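Local atomic coordinates of type III effector Xcv3220-like C-terminal domain-containing protein (Xanthomonas campestris pv. vesicatoria, PDB entry 4FC9), a protein that is a type III effector secreted into plant host cells, where it probably acts as an E3 ubiquitin ligase through this all-helical, bilobal C-terminal domain. Residues L91-R96 against E166-A171. Numbering follows the deposited sequence.
Sequences LEFLQR and ELIVHA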
loop_
_atom_site.group_PDB
_atom_site.type_symbol
_atom_site.label_atom_id
_atom_site.label_comp_id
_atom_site.label_asym_id
_atom_site.label_seq_id
_atom_site.Cartn_x
_atom_site.Cartn_y
_atom_site.Cartn_z
ATOM N N LEU A 91 -10.072 -11.915 0.038
ATOM C CA LEU A 91 -10.752 -11.613 1.291
ATOM C C LEU A 91 -9.825 -11.651 2.486
ATOM O O LEU A 91 -10.009 -10.908 3.446
ATOM C CB LEU A 91 -11.870 -12.616 1.532
ATOM C CG LEU A 91 -12.974 -12.661 0.487
ATOM C CD1 LEU A 91 -14.008 -13.696 0.902
ATOM C CD2 LEU A 91 -13.593 -11.281 0.312
ATOM N N GLU A 92 -8.845 -12.541 2.440
ATOM C CA GLU A 92 -7.926 -12.695 3.556
ATOM C C GLU A 92 -7.021 -11.481 3.646
ATOM O O GLU A 92 -6.691 -11.025 4.739
ATOM C CB GLU A 92 -7.110 -13.973 3.403
ATOM C CG GLU A 92 -7.951 -15.161 2.959
ATOM C CD GLU A 92 -7.608 -16.435 3.699
ATOM O OE1 GLU A 92 -6.638 -16.427 4.486
ATOM O OE2 GLU A 92 -8.314 -17.445 3.493
ATOM N N PHE A 93 -6.634 -10.950 2.490
ATOM C CA PHE A 93 -5.846 -9.728 2.449
ATOM C C PHE A 93 -6.657 -8.544 2.957
ATOM O O PHE A 93 -6.195 -7.777 3.798
ATOM C CB PHE A 93 -5.346 -9.441 1.034
ATOM C CG PHE A 93 -4.660 -8.110 0.896
ATOM C CD1 PHE A 93 -3.326 -7.962 1.250
ATOM C CD2 PHE A 93 -5.354 -7.001 0.425
ATOM C CE1 PHE A 93 -2.694 -6.733 1.133
ATOM C CE2 PHE A 93 -4.731 -5.769 0.308
ATOM C CZ PHE A 93 -3.399 -5.636 0.661
ATOM N N LEU A 94 -7.872 -8.401 2.443
ATOM C CA LEU A 94 -8.738 -7.293 2.828
ATOM C C LEU A 94 -9.073 -7.337 4.316
ATOM O O LEU A 94 -9.188 -6.298 4.969
ATOM C CB LEU A 94 -10.005 -7.288 1.973
ATOM C CG LEU A 94 -9.740 -7.131 0.472
ATOM C CD1 LEU A 94 -11.012 -7.343 -0.338
ATOM C CD2 LEU A 94 -9.122 -5.768 0.172
ATOM N N GLN A 95 -9.212 -8.547 4.847
ATOM C CA GLN A 95 -9.436 -8.736 6.276
ATOM C C GLN A 95 -8.254 -8.197 7.082
ATOM O O GLN A 95 -8.450 -7.526 8.092
ATOM C CB GLN A 95 -9.659 -10.214 6.595
ATOM C CG GLN A 95 -10.472 -10.476 7.858
ATOM C CD GLN A 95 -11.977 -10.399 7.633
ATOM O OE1 GLN A 95 -12.618 -11.387 7.258
ATOM N NE2 GLN A 95 -12.549 -9.225 7.877
ATOM N N ARG A 96 -7.031 -8.480 6.633
ATOM C CA ARG A 96 -5.827 -7.997 7.317
ATOM C C ARG A 96 -5.724 -6.478 7.274
ATOM O O ARG A 96 -5.287 -5.845 8.241
ATOM C CB ARG A 96 -4.561 -8.613 6.719
ATOM C CG ARG A 96 -4.405 -10.097 6.965
ATOM C CD ARG A 96 -4.263 -10.411 8.441
ATOM N NE ARG A 96 -3.731 -11.754 8.644
ATOM C CZ ARG A 96 -3.786 -12.417 9.794
ATOM N NH1 ARG A 96 -3.271 -13.638 9.888
ATOM N NH2 ARG A 96 -4.360 -11.862 10.851
ATOM N N GLU A 166 3.800 -6.062 3.214
ATOM C CA GLU A 166 4.968 -6.335 4.038
ATOM C C GLU A 166 4.704 -6.017 5.515
ATOM O O GLU A 166 5.232 -6.685 6.402
ATOM C CB GLU A 166 6.199 -5.588 3.514
ATOM C CG GLU A 166 6.643 -6.037 2.120
ATOM C CD GLU A 166 6.916 -7.529 2.036
ATOM O OE1 GLU A 166 7.675 -8.037 2.889
ATOM O OE2 GLU A 166 6.368 -8.191 1.126
ATOM N N LEU A 167 3.881 -5.005 5.779
ATOM C CA LEU A 167 3.486 -4.695 7.152
ATOM C C LEU A 167 2.573 -5.785 7.724
ATOM O O LEU A 167 2.672 -6.138 8.902
ATOM C CB LEU A 167 2.822 -3.316 7.241
ATOM C CG LEU A 167 3.734 -2.100 7.029
ATOM C CD1 LEU A 167 2.925 -0.815 6.971
ATOM C CD2 LEU A 167 4.795 -2.007 8.117
ATOM N N ILE A 168 1.693 -6.321 6.883
ATOM C CA ILE A 168 0.829 -7.431 7.274
ATOM C C ILE A 168 1.653 -8.655 7.671
ATOM O O ILE A 168 1.396 -9.275 8.703
ATOM C CB ILE A 168 -0.164 -7.797 6.146
ATOM C CG1 ILE A 168 -1.241 -6.719 6.021
ATOM C CG2 ILE A 168 -0.802 -9.148 6.407
ATOM C CD1 ILE A 168 -2.098 -6.835 4.778
ATOM N N VAL A 169 2.658 -8.983 6.862
ATOM C CA VAL A 169 3.506 -10.147 7.112
ATOM C C VAL A 169 4.417 -9.955 8.324
ATOM O O VAL A 169 4.733 -10.906 9.035
ATOM C CB VAL A 169 4.337 -10.505 5.864
ATOM C CG1 VAL A 169 5.352 -11.599 6.168
ATOM C CG2 VAL A 169 3.413 -10.932 4.738
ATOM N N HIS A 170 4.828 -8.720 8.575
ATOM C CA HIS A 170 5.623 -8.452 9.761
ATOM C C HIS A 170 4.796 -8.710 11.012
ATOM O O HIS A 170 5.275 -9.299 11.985
ATOM C CB HIS A 170 6.129 -7.015 9.777
ATOM C CG HIS A 170 7.072 -6.739 10.902
ATOM N ND1 HIS A 170 6.646 -6.307 12.138
ATOM C CD2 HIS A 170 8.416 -6.877 10.992
ATOM C CE1 HIS A 170 7.691 -6.175 12.938
ATOM N NE2 HIS A 170 8.777 -6.511 12.264
ATOM N N ALA A 171 3.546 -8.267 10.973
ATOM C CA ALA A 171 2.627 -8.450 12.083
ATOM C C ALA A 171 2.193 -9.906 12.212
ATOM O O ALA A 171 2.034 -10.413 13.318
ATOM C CB ALA A 171 1.419 -7.540 11.926
#
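Ile168 reaches across from helix 152-171 and sets the end of its side chain between Phe93 and Arg96, two residues that lie nearly one turn apart on helix 91-101. Ile168 CD1 does most of the touching, 3.7 Å from Phe93 CE1 and 3.6 Å from Arg96 CB. The Ile168 side chain stands roughly at right angles to that of Phe93, and its methyl meets the ring obliquely. Branching at CB lets the isoleucine fill a second position: Ile168 CG2 packs 3.8 Å from Arg96 CG, alongside the aliphatic base of the arginine. In Phe93, CG points opposite the backbone N (chi1 173°), which swings the flat ring toward helix 152-171, where it also packs on Met161 and Thr164. His132, which follows helix 112-129, meets the same ring edge-to-face. Arginine suits its place at the border of this buried patch because its methylenes serve as apolar surface, while the bend at chi2 (-64°) turns the charged end aside to a salt bridge from NE to Asp175. No hydrogen bond links the segments. One turn beyond Arg96, Met100 extends the packing onto Ile168 and Leu167; Leu167 also touches Leu34, bridging helices 91-101 and 32-49, and His170 packs on Ala33 and Leu34.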